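Local coordinates for photosystem II extrinsic protein V (Arthrospira maxima, PDB 1F1C) that carries one covalently bound heme c and is an extrinsic lumenal subunit of photosystem II, where it probably stabilises the oxygen-evolving complex, at residues Val30-Ala33 against Ala34-Cys38; Glu107-Leu110 against Tyr111-Ala114; Ala69-Asp72 against Tyr73-Pro77. All coordinates share one frame; numbering follows the deposited sequence.

Contact 1 of 3, residues Val30-Ala33 against Ala34-Cys38; sequences VFNA and ACAQC. With HEC (heme c), chain C.
The CXXCH heme-attachment motif (Cys35 to His39) starts at the end of helix 21-34, where Phe31 and Cys35 meet across one turn. Phe31 O accepts two backbone bonds, from Cys35 N at 2.7 Å and from Ala36 N at 3.1 Å. The first donor lies in the carbonyl plane and the second is tilted out of it, as the chain leaves helical geometry at Cys35. One residue earlier, Ala34 N still binds Val30 O at 2.8 Å in regular helical fashion. The Phe31 ring swings out on the side opposite its backbone N (chi1 -174°) and lies under Cys35: CB of Cys35 stands over one ring face, 3.7 Å from the centroid of Phe31, a CH-pi contact. Cys35 SG approaches the same ring obliquely, and its position beside its own backbone N (chi1 -36°) delivers it to the heme, where SG bonds covalently to HEC CAB at 2.0 Å. Cys38 SG makes the second thioether, to HEC CAC at 1.9 Å. The Phe31 ring also packs on Tyr116, Val113 and Ile117 of helix 107-124. A short helical turn that tethers the porphyrin by two cysteines just ahead of an axial histidine is the signature of c-type cytochromes.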
loop_
_atom_site.group_PDB
_atom_site.type_symbol
_atom_site.label_atom_id
_atom_site.label_comp_id
_atom_site.label_asym_id
_atom_site.label_seq_id
_atom_site.Cartn_x
_atom_site.Cartn_y
_atom_site.Cartn_z
ATOM N N VAL A 30 -13.030 -13.394 -7.917
ATOM C CA VAL A 30 -12.720 -12.316 -6.994
ATOM C C VAL A 30 -11.219 -12.099 -7.003
ATOM O O VAL A 30 -10.738 -10.961 -7.055
ATOM C CB VAL A 30 -13.187 -12.634 -5.552
ATOM C CG1 VAL A 30 -12.750 -11.530 -4.608
ATOM C CG2 VAL A 30 -14.700 -12.753 -5.516
ATOM N N PHE A 31 -10.472 -13.195 -6.983
ATOM C CA PHE A 31 -9.028 -13.082 -6.975
ATOM C C PHE A 31 -8.516 -12.372 -8.220
ATOM O O PHE A 31 -7.773 -11.398 -8.119
ATOM C CB PHE A 31 -8.385 -14.465 -6.852
ATOM C CG PHE A 31 -6.886 -14.423 -6.703
ATOM C CD1 PHE A 31 -6.063 -14.339 -7.824
ATOM C CD2 PHE A 31 -6.301 -14.435 -5.436
ATOM C CE1 PHE A 31 -4.670 -14.266 -7.690
ATOM C CE2 PHE A 31 -4.916 -14.364 -5.289
ATOM C CZ PHE A 31 -4.097 -14.278 -6.416
ATOM N N ASN A 32 -8.920 -12.847 -9.394
ATOM C CA ASN A 32 -8.465 -12.239 -10.637
ATOM C C ASN A 32 -8.869 -10.784 -10.757
ATOM O O ASN A 32 -8.239 -10.016 -11.485
ATOM C CB ASN A 32 -8.989 -13.012 -11.848
ATOM C CG ASN A 32 -8.302 -14.349 -12.017
ATOM O OD1 ASN A 32 -7.172 -14.543 -11.558
ATOM N ND2 ASN A 32 -8.966 -15.275 -12.691
ATOM N N ALA A 33 -9.913 -10.404 -10.037
ATOM C CA ALA A 33 -10.385 -9.033 -10.095
ATOM C C ALA A 33 -9.717 -8.123 -9.073
ATOM O O ALA A 33 -9.371 -6.980 -9.386
ATOM C CB ALA A 33 -11.886 -9.002 -9.903
ATOM N N ALA A 34 -9.501 -8.631 -7.862
ATOM C CA ALA A 34 -8.920 -7.805 -6.795
ATOM C C ALA A 34 -7.517 -8.140 -6.324
ATOM O O ALA A 34 -6.945 -7.404 -5.519
ATOM C CB ALA A 34 -9.856 -7.806 -5.584
ATOM N N CYS A 35 -6.938 -9.219 -6.824
ATOM C CA CYS A 35 -5.622 -9.593 -6.338
ATOM C C CYS A 35 -4.555 -9.837 -7.386
ATOM O O CYS A 35 -3.360 -9.657 -7.117
ATOM C CB CYS A 35 -5.782 -10.839 -5.471
ATOM S SG CYS A 35 -7.328 -10.779 -4.537
ATOM N N ALA A 36 -4.982 -10.247 -8.573
ATOM C CA ALA A 36 -4.057 -10.567 -9.662
ATOM C C ALA A 36 -3.099 -9.443 -10.033
ATOM O O ALA A 36 -2.062 -9.681 -10.645
ATOM C CB ALA A 36 -4.848 -11.005 -10.891
ATOM N N GLN A 37 -3.447 -8.216 -9.667
ATOM C CA GLN A 37 -2.608 -7.064 -9.969
ATOM C C GLN A 37 -1.225 -7.192 -9.338
ATOM O O GLN A 37 -0.226 -6.814 -9.936
ATOM C CB GLN A 37 -3.277 -5.794 -9.461
ATOM C CG GLN A 37 -2.408 -4.552 -9.538
ATOM C CD GLN A 37 -2.976 -3.426 -8.706
ATOM O OE1 GLN A 37 -4.141 -3.057 -8.860
ATOM N NE2 GLN A 37 -2.160 -2.876 -7.808
ATOM N N CYS A 38 -1.171 -7.729 -8.126
ATOM C CA CYS A 38 0.103 -7.876 -7.445
ATOM C C CYS A 38 0.365 -9.329 -7.072
ATOM O O CYS A 38 1.432 -9.657 -6.544
ATOM C CB CYS A 38 0.109 -7.022 -6.182
ATOM S SG CYS A 38 -0.492 -5.310 -6.400
HETATM FE FE HEC C . -1.861 -8.878 -1.203
HETATM C CHA HEC C . 0.524 -9.811 1.029
HETATM C CHB HEC C . -3.731 -11.709 -0.332
HETATM C CHC HEC C . -4.420 -7.938 -3.245
HETATM C CHD HEC C . 0.138 -6.427 -2.398
HETATM N NA HEC C . -1.680 -10.367 0.108
HETATM C C1A HEC C . -0.634 -10.588 0.962
HETATM C C2A HEC C . -0.845 -11.818 1.677
HETATM C C3A HEC C . -2.014 -12.341 1.306
HETATM C C4A HEC C . -2.513 -11.470 0.301
HETATM C CMA HEC C . -2.788 -13.483 1.944
HETATM C CAA HEC C . 0.059 -12.412 2.704
HETATM C CBA HEC C . 1.078 -13.231 1.954
HETATM C CGA HEC C . 1.926 -14.050 2.884
HETATM O O1A HEC C . 1.756 -13.912 4.110
HETATM O O2A HEC C . 2.761 -14.828 2.391
HETATM N NB HEC C . -3.665 -9.624 -1.663
HETATM C C1B HEC C . -4.274 -10.827 -1.234
HETATM C C2B HEC C . -5.601 -10.959 -1.734
HETATM C C3B HEC C . -5.847 -9.838 -2.441
HETATM C C4B HEC C . -4.635 -9.049 -2.455
HETATM C CMB HEC C . -6.560 -12.123 -1.546
HETATM C CAB HEC C . -7.073 -9.502 -3.015
HETATM C CBB HEC C . -8.222 -9.281 -2.232
HETATM N NC HEC C . -2.070 -7.514 -2.548
HETATM C C1C HEC C . -3.190 -7.266 -3.325
HETATM C C2C HEC C . -2.970 -6.181 -4.219
HETATM C C3C HEC C . -1.720 -5.695 -3.960
HETATM C C4C HEC C . -1.145 -6.575 -2.939
HETATM C CMC HEC C . -3.917 -5.698 -5.315
HETATM C CAC HEC C . -1.087 -4.648 -4.679
HETATM C CBC HEC C . -1.642 -3.333 -4.729
HETATM N ND HEC C . -0.078 -8.211 -0.736
HETATM C C1D HEC C . 0.596 -7.150 -1.298
HETATM C C2D HEC C . 1.859 -6.947 -0.676
HETATM C C3D HEC C . 1.963 -7.892 0.280
HETATM C C4D HEC C . 0.774 -8.699 0.227
HETATM C CMD HEC C . 2.977 -5.994 -1.158
HETATM C CAD HEC C . 3.090 -8.038 1.307
HETATM C CBD HEC C . 2.847 -7.198 2.561
HETATM C CGD HEC C . 3.923 -7.397 3.625
HETATM O O1D HEC C . 4.016 -8.495 4.203
HETATM O O2D HEC C . 4.687 -6.446 3.885
HETATM O O HOH W 1 -6.017 -7.070 -8.952
#

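Contact 2 of 3, residues Glu107-Leu110 against Tyr111-Ala114; sequences EDDL and YNVA
Tyr111 and Asn112 come up to the carbonyl of Asp108 in quite different ways, although they are neighbours on the opening turns of helix 107-124. Tyr111 presents its CB, 3.3 Å from Asp108 O, and the ring then runs outward, leaving that oxygen near its plane, at the edge and not over a face. Asn112 folds back instead: CG sits beside its own backbone N (chi1 -60°), and the amide is laid against the preceding turn with OD1 3.0 Å from Asp108 O. Those two oxygens are both acceptors, and the amide nitrogen meets the carbonyl at a poor angle, so the bond Asp108 O receives here comes from the backbone, Asn112 N at 3.0 Å. The same amide turns ND2 to the Tyr111 ring, in its plane at the edge, 3.4 Å from CD2 of Tyr111.

Val113 rises on another side of the helix. CG2, the branch beside the backbone N, lies 3.0 Å from Asp109 O. That carbonyl also takes the straightest bond of the turn, from Val113 N at 2.8 Å with an N-H...O angle of 169°. Asp109 itself points its carboxylate back along the chain, where OD2 accepts from Ser106 N just before the helix.

The helix lies between two others. Val113 and Asp109 bear on Val30 of helix 21-34, with Val113 also touching the heme; Leu110 packs on Ile74 and Lys75 of helix 67-75, to which Glu107 adds a salt bridge with Lys75. Tyr111 reaches both neighbours, touching Glu23 of the one and Ile67 of the other.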
loop_
_atom_site.group_PDB
_atom_site.type_symbol
_atom_site.label_atom_id
_atom_site.label_comp_id
_atom_site.label_asym_id
_atom_site.label_seq_id
_atom_site.Cartn_x
_atom_site.Cartn_y
_atom_site.Cartn_z
ATOM N N GLU A 107 -18.254 -11.877 2.966
ATOM C CA GLU A 107 -17.570 -12.954 3.670
ATOM C C GLU A 107 -17.517 -14.198 2.795
ATOM O O GLU A 107 -16.502 -14.894 2.754
ATOM C CB GLU A 107 -18.306 -13.287 4.966
ATOM C CG GLU A 107 -18.130 -12.245 6.047
ATOM C CD GLU A 107 -16.739 -12.269 6.623
ATOM O OE1 GLU A 107 -16.408 -11.367 7.419
ATOM O OE2 GLU A 107 -15.977 -13.199 6.280
ATOM N N ASP A 108 -18.618 -14.479 2.105
ATOM C CA ASP A 108 -18.685 -15.636 1.227
ATOM C C ASP A 108 -17.553 -15.594 0.209
ATOM O O ASP A 108 -16.907 -16.615 -0.057
ATOM C CB ASP A 108 -20.030 -15.667 0.506
ATOM C CG ASP A 108 -21.171 -16.056 1.425
ATOM O OD1 ASP A 108 -21.259 -17.245 1.797
ATOM O OD2 ASP A 108 -21.978 -15.170 1.786
ATOM N N ASP A 109 -17.313 -14.407 -0.351
ATOM C CA ASP A 109 -16.254 -14.235 -1.337
ATOM C C ASP A 109 -14.898 -14.443 -0.690
ATOM O O ASP A 109 -14.018 -15.072 -1.272
ATOM C CB ASP A 109 -16.293 -12.839 -1.957
ATOM C CG ASP A 109 -17.606 -12.540 -2.631
ATOM O OD1 ASP A 109 -18.040 -13.327 -3.502
ATOM O OD2 ASP A 109 -18.205 -11.506 -2.287
ATOM N N LEU A 110 -14.732 -13.911 0.514
ATOM C CA LEU A 110 -13.476 -14.041 1.228
ATOM C C LEU A 110 -13.162 -15.500 1.460
ATOM O O LEU A 110 -12.013 -15.934 1.352
ATOM C CB LEU A 110 -13.547 -13.291 2.559
ATOM C CG LEU A 110 -12.844 -11.930 2.561
ATOM C CD1 LEU A 110 -12.896 -11.294 1.180
ATOM C CD2 LEU A 110 -13.490 -11.030 3.604
ATOM N N TYR A 111 -14.207 -16.248 1.767
ATOM C CA TYR A 111 -14.118 -17.680 2.012
ATOM C C TYR A 111 -13.694 -18.407 0.723
ATOM O O TYR A 111 -12.866 -19.324 0.754
ATOM C CB TYR A 111 -15.492 -18.170 2.482
ATOM C CG TYR A 111 -15.651 -19.672 2.603
ATOM C CD1 TYR A 111 -15.299 -20.340 3.778
ATOM C CD2 TYR A 111 -16.224 -20.418 1.563
ATOM C CE1 TYR A 111 -15.529 -21.721 3.919
ATOM C CE2 TYR A 111 -16.453 -21.788 1.691
ATOM C CZ TYR A 111 -16.110 -22.429 2.872
ATOM O OH TYR A 111 -16.390 -23.768 3.015
ATOM N N ASN A 112 -14.268 -17.979 -0.403
ATOM C CA ASN A 112 -13.990 -18.566 -1.719
ATOM C C ASN A 112 -12.566 -18.243 -2.203
ATOM O O ASN A 112 -11.839 -19.121 -2.701
ATOM C CB ASN A 112 -15.010 -18.044 -2.749
ATOM C CG ASN A 112 -16.460 -18.394 -2.389
ATOM O OD1 ASN A 112 -17.386 -17.705 -2.804
ATOM N ND2 ASN A 112 -16.653 -19.467 -1.636
ATOM N N VAL A 113 -12.171 -16.979 -2.066
ATOM C CA VAL A 113 -10.843 -16.576 -2.495
ATOM C C VAL A 113 -9.821 -17.361 -1.676
ATOM O O VAL A 113 -8.795 -17.795 -2.208
ATOM C CB VAL A 113 -10.611 -15.054 -2.295
ATOM C CG1 VAL A 113 -9.265 -14.648 -2.892
ATOM C CG2 VAL A 113 -11.721 -14.272 -2.952
ATOM N N ALA A 114 -10.114 -17.550 -0.392
ATOM C CA ALA A 114 -9.226 -18.291 0.501
ATOM C C ALA A 114 -9.060 -19.733 0.016
ATOM O O ALA A 114 -7.958 -20.286 0.023
ATOM C CB ALA A 114 -9.784 -18.270 1.926
#

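Contact 3 of 3, residues Ala69-Asp72 against Tyr73-Pro77; sequences ALVD and YIKNP. With HEC (heme c), chain C.
With chi1 at -171°, Tyr73 extends its ring opposite its backbone N, past a CB that lies 3.3 Å from Leu70 O, and delivers it to the heme. Ile74 turns the other way: CG1 stands beside its own N (chi1 -58°), 3.5 Å from Leu70 O, and CD1 goes on toward the heme methyl CMB. The Tyr73 ring is enclosed on both faces. Over one lies pyrrole A, with CE2 of Tyr73 3.4 Å from HEC C2A; over the centre of the other is Pro77 CA. Tyr73 OH ends 3.2 Å from the meso carbon HEC CHA and makes a weak hydrogen bond to Thr78 O, while the axial ligand His90 meets the ring edge-to-face. A leucine at Tyr73 would probably strip pyrrole A of its flat cover, leave His90 without its aromatic neighbour and deprive Thr78 O of its weak donor.

On the side toward helix 107-124, Val71 CG1 lies alongside the aliphatic run of Lys75, 3.8 Å from CD of Lys75, whose amine pairs with Glu107. The last turn closes with Asn76 N on Asp72 O at 2.6 Å. A water there donates to both Asp72 OD1 and Asn76 O, and Arg64 pairs with the same OD1. Ring and aliphatic contacts thus meet the porphyrin, with the Tyr73 hydroxyl near CHA, while Asp72 and Lys75 are each paired with an opposite charge away from it.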
loop_
_atom_site.group_PDB
_atom_site.type_symbol
_atom_site.label_atom_id
_atom_site.label_comp_id
_atom_site.label_asym_id
_atom_site.label_seq_id
_atom_site.Cartn_x
_atom_site.Cartn_y
_atom_site.Cartn_z
ATOM N N ALA A 69 -7.586 -17.915 8.518
ATOM C CA ALA A 69 -6.460 -16.998 8.554
ATOM C C ALA A 69 -6.431 -16.139 7.310
ATOM O O ALA A 69 -6.157 -14.941 7.388
ATOM C CB ALA A 69 -5.169 -17.772 8.688
ATOM N N LEU A 70 -6.726 -16.741 6.162
ATOM C CA LEU A 70 -6.722 -15.992 4.912
ATOM C C LEU A 70 -7.875 -14.992 4.900
ATOM O O LEU A 70 -7.717 -13.843 4.474
ATOM C CB LEU A 70 -6.822 -16.943 3.720
ATOM C CG LEU A 70 -5.498 -17.677 3.458
ATOM C CD1 LEU A 70 -5.661 -18.642 2.295
ATOM C CD2 LEU A 70 -4.400 -16.651 3.163
ATOM N N VAL A 71 -9.033 -15.425 5.382
ATOM C CA VAL A 71 -10.182 -14.535 5.428
ATOM C C VAL A 71 -9.882 -13.344 6.335
ATOM O O VAL A 71 -10.188 -12.201 5.985
ATOM C CB VAL A 71 -11.430 -15.278 5.927
ATOM C CG1 VAL A 71 -12.580 -14.294 6.129
ATOM C CG2 VAL A 71 -11.821 -16.339 4.917
ATOM N N ASP A 72 -9.261 -13.613 7.486
ATOM C CA ASP A 72 -8.897 -12.569 8.445
ATOM C C ASP A 72 -7.966 -11.574 7.790
ATOM O O ASP A 72 -8.111 -10.355 7.945
ATOM C CB ASP A 72 -8.179 -13.174 9.656
ATOM C CG ASP A 72 -7.671 -12.114 10.634
ATOM O OD1 ASP A 72 -6.487 -12.187 11.029
ATOM O OD2 ASP A 72 -8.450 -11.213 11.018
ATOM N N TYR A 73 -6.991 -12.111 7.064
ATOM C CA TYR A 73 -6.007 -11.290 6.386
ATOM C C TYR A 73 -6.637 -10.240 5.480
ATOM O O TYR A 73 -6.237 -9.076 5.506
ATOM C CB TYR A 73 -5.057 -12.155 5.555
ATOM C CG TYR A 73 -3.909 -11.344 5.029
ATOM C CD1 TYR A 73 -2.759 -11.142 5.801
ATOM C CD2 TYR A 73 -4.011 -10.682 3.807
ATOM C CE1 TYR A 73 -1.739 -10.292 5.363
ATOM C CE2 TYR A 73 -3.009 -9.825 3.369
ATOM C CZ TYR A 73 -1.875 -9.636 4.147
ATOM O OH TYR A 73 -0.880 -8.800 3.699
ATOM N N ILE A 74 -7.612 -10.647 4.670
ATOM C CA ILE A 74 -8.263 -9.711 3.762
ATOM C C ILE A 74 -9.086 -8.701 4.539
ATOM O O ILE A 74 -9.169 -7.533 4.159
ATOM C CB ILE A 74 -9.164 -10.432 2.757
ATOM C CG1 ILE A 74 -8.325 -11.429 1.961
ATOM C CG2 ILE A 74 -9.822 -9.414 1.831
ATOM C CD1 ILE A 74 -9.144 -12.447 1.176
ATOM N N LYS A 75 -9.693 -9.152 5.628
ATOM C CA LYS A 75 -10.484 -8.261 6.465
ATOM C C LYS A 75 -9.561 -7.314 7.241
ATOM O O LYS A 75 -9.909 -6.157 7.493
ATOM C CB LYS A 75 -11.318 -9.074 7.458
ATOM C CG LYS A 75 -12.431 -9.889 6.818
ATOM C CD LYS A 75 -12.991 -10.942 7.766
ATOM C CE LYS A 75 -13.598 -10.338 9.017
ATOM N NZ LYS A 75 -14.768 -9.475 8.702
ATOM N N ASN A 76 -8.377 -7.802 7.599
ATOM C CA ASN A 76 -7.448 -7.003 8.382
ATOM C C ASN A 76 -5.990 -7.282 8.023
ATOM O O ASN A 76 -5.257 -7.914 8.786
ATOM C CB ASN A 76 -7.674 -7.294 9.864
ATOM C CG ASN A 76 -7.005 -6.285 10.763
ATOM O OD1 ASN A 76 -6.782 -6.551 11.941
ATOM N ND2 ASN A 76 -6.692 -5.112 10.219
ATOM N N PRO A 77 -5.548 -6.803 6.856
ATOM C CA PRO A 77 -4.172 -6.994 6.378
ATOM C C PRO A 77 -3.071 -6.507 7.334
ATOM O O PRO A 77 -3.161 -5.418 7.902
ATOM C CB PRO A 77 -4.160 -6.230 5.058
ATOM C CG PRO A 77 -5.565 -6.366 4.576
ATOM C CD PRO A 77 -6.368 -6.128 5.833
HETATM FE FE HEC C . -1.861 -8.878 -1.203
HETATM C CHA HEC C . 0.524 -9.811 1.029
HETATM C CHB HEC C . -3.731 -11.709 -0.332
HETATM C CHC HEC C . -4.420 -7.938 -3.245
HETATM C CHD HEC C . 0.138 -6.427 -2.398
HETATM N NA HEC C . -1.680 -10.367 0.108
HETATM C C1A HEC C . -0.634 -10.588 0.962
HETATM C C2A HEC C . -0.845 -11.818 1.677
HETATM C C3A HEC C . -2.014 -12.341 1.306
HETATM C C4A HEC C . -2.513 -11.470 0.301
HETATM C CMA HEC C . -2.788 -13.483 1.944
HETATM C CAA HEC C . 0.059 -12.412 2.704
HETATM C CBA HEC C . 1.078 -13.231 1.954
HETATM C CGA HEC C . 1.926 -14.050 2.884
HETATM O O1A HEC C . 1.756 -13.912 4.110
HETATM O O2A HEC C . 2.761 -14.828 2.391
HETATM N NB HEC C . -3.665 -9.624 -1.663
HETATM C C1B HEC C . -4.274 -10.827 -1.234
HETATM C C2B HEC C . -5.601 -10.959 -1.734
HETATM C C3B HEC C . -5.847 -9.838 -2.441
HETATM C C4B HEC C . -4.635 -9.049 -2.455
HETATM C CMB HEC C . -6.560 -12.123 -1.546
HETATM C CAB HEC C . -7.073 -9.502 -3.015
HETATM C CBB HEC C . -8.222 -9.281 -2.232
HETATM N NC HEC C . -2.070 -7.514 -2.548
HETATM C C1C HEC C . -3.190 -7.266 -3.325
HETATM C C2C HEC C . -2.970 -6.181 -4.219
HETATM C C3C HEC C . -1.720 -5.695 -3.960
HETATM C C4C HEC C . -1.145 -6.575 -2.939
HETATM C CMC HEC C . -3.917 -5.698 -5.315
HETATM C CAC HEC C . -1.087 -4.648 -4.679
HETATM C CBC HEC C . -1.642 -3.333 -4.729
HETATM N ND HEC C . -0.078 -8.211 -0.736
HETATM C C1D HEC C . 0.596 -7.150 -1.298
HETATM C C2D HEC C . 1.859 -6.947 -0.676
HETATM C C3D HEC C . 1.963 -7.892 0.280
HETATM C C4D HEC C . 0.774 -8.699 0.227
HETATM C CMD HEC C . 2.977 -5.994 -1.158
HETATM C CAD HEC C . 3.090 -8.038 1.307
HETATM C CBD HEC C . 2.847 -7.198 2.561
HETATM C CGD HEC C . 3.923 -7.397 3.625
HETATM O O1D HEC C . 4.016 -8.495 4.203
HETATM O O2D HEC C . 4.687 -6.446 3.885
HETATM O O HOH W 2 -5.009 -10.067 10.533
#

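All three are local contacts along the chain: contact 2 lies within a helix, contact 3 runs to a helix end and contact 1 bridges two helices. Contact 1 holds the heme covalently; contact 3 packs on it without bonding, through an aromatic ring and aliphatic ends; contact 2 reaches it through Val113 alone. Contacts 1 and 3 do not touch each other, and helix 107-124 joins them. Its apolar flank meets contact 1 in a valine pair, Val30 CG1 to Val113 CG2 at 3.4 Å. Toward contact 3 the chemistry is mixed, with Leu110 packing beside the salt bridge between Glu107 and Lys75. All are partly buried; contacts 1 and 2 include exposed residues such as Asn32 and Asp108, contact 3 none.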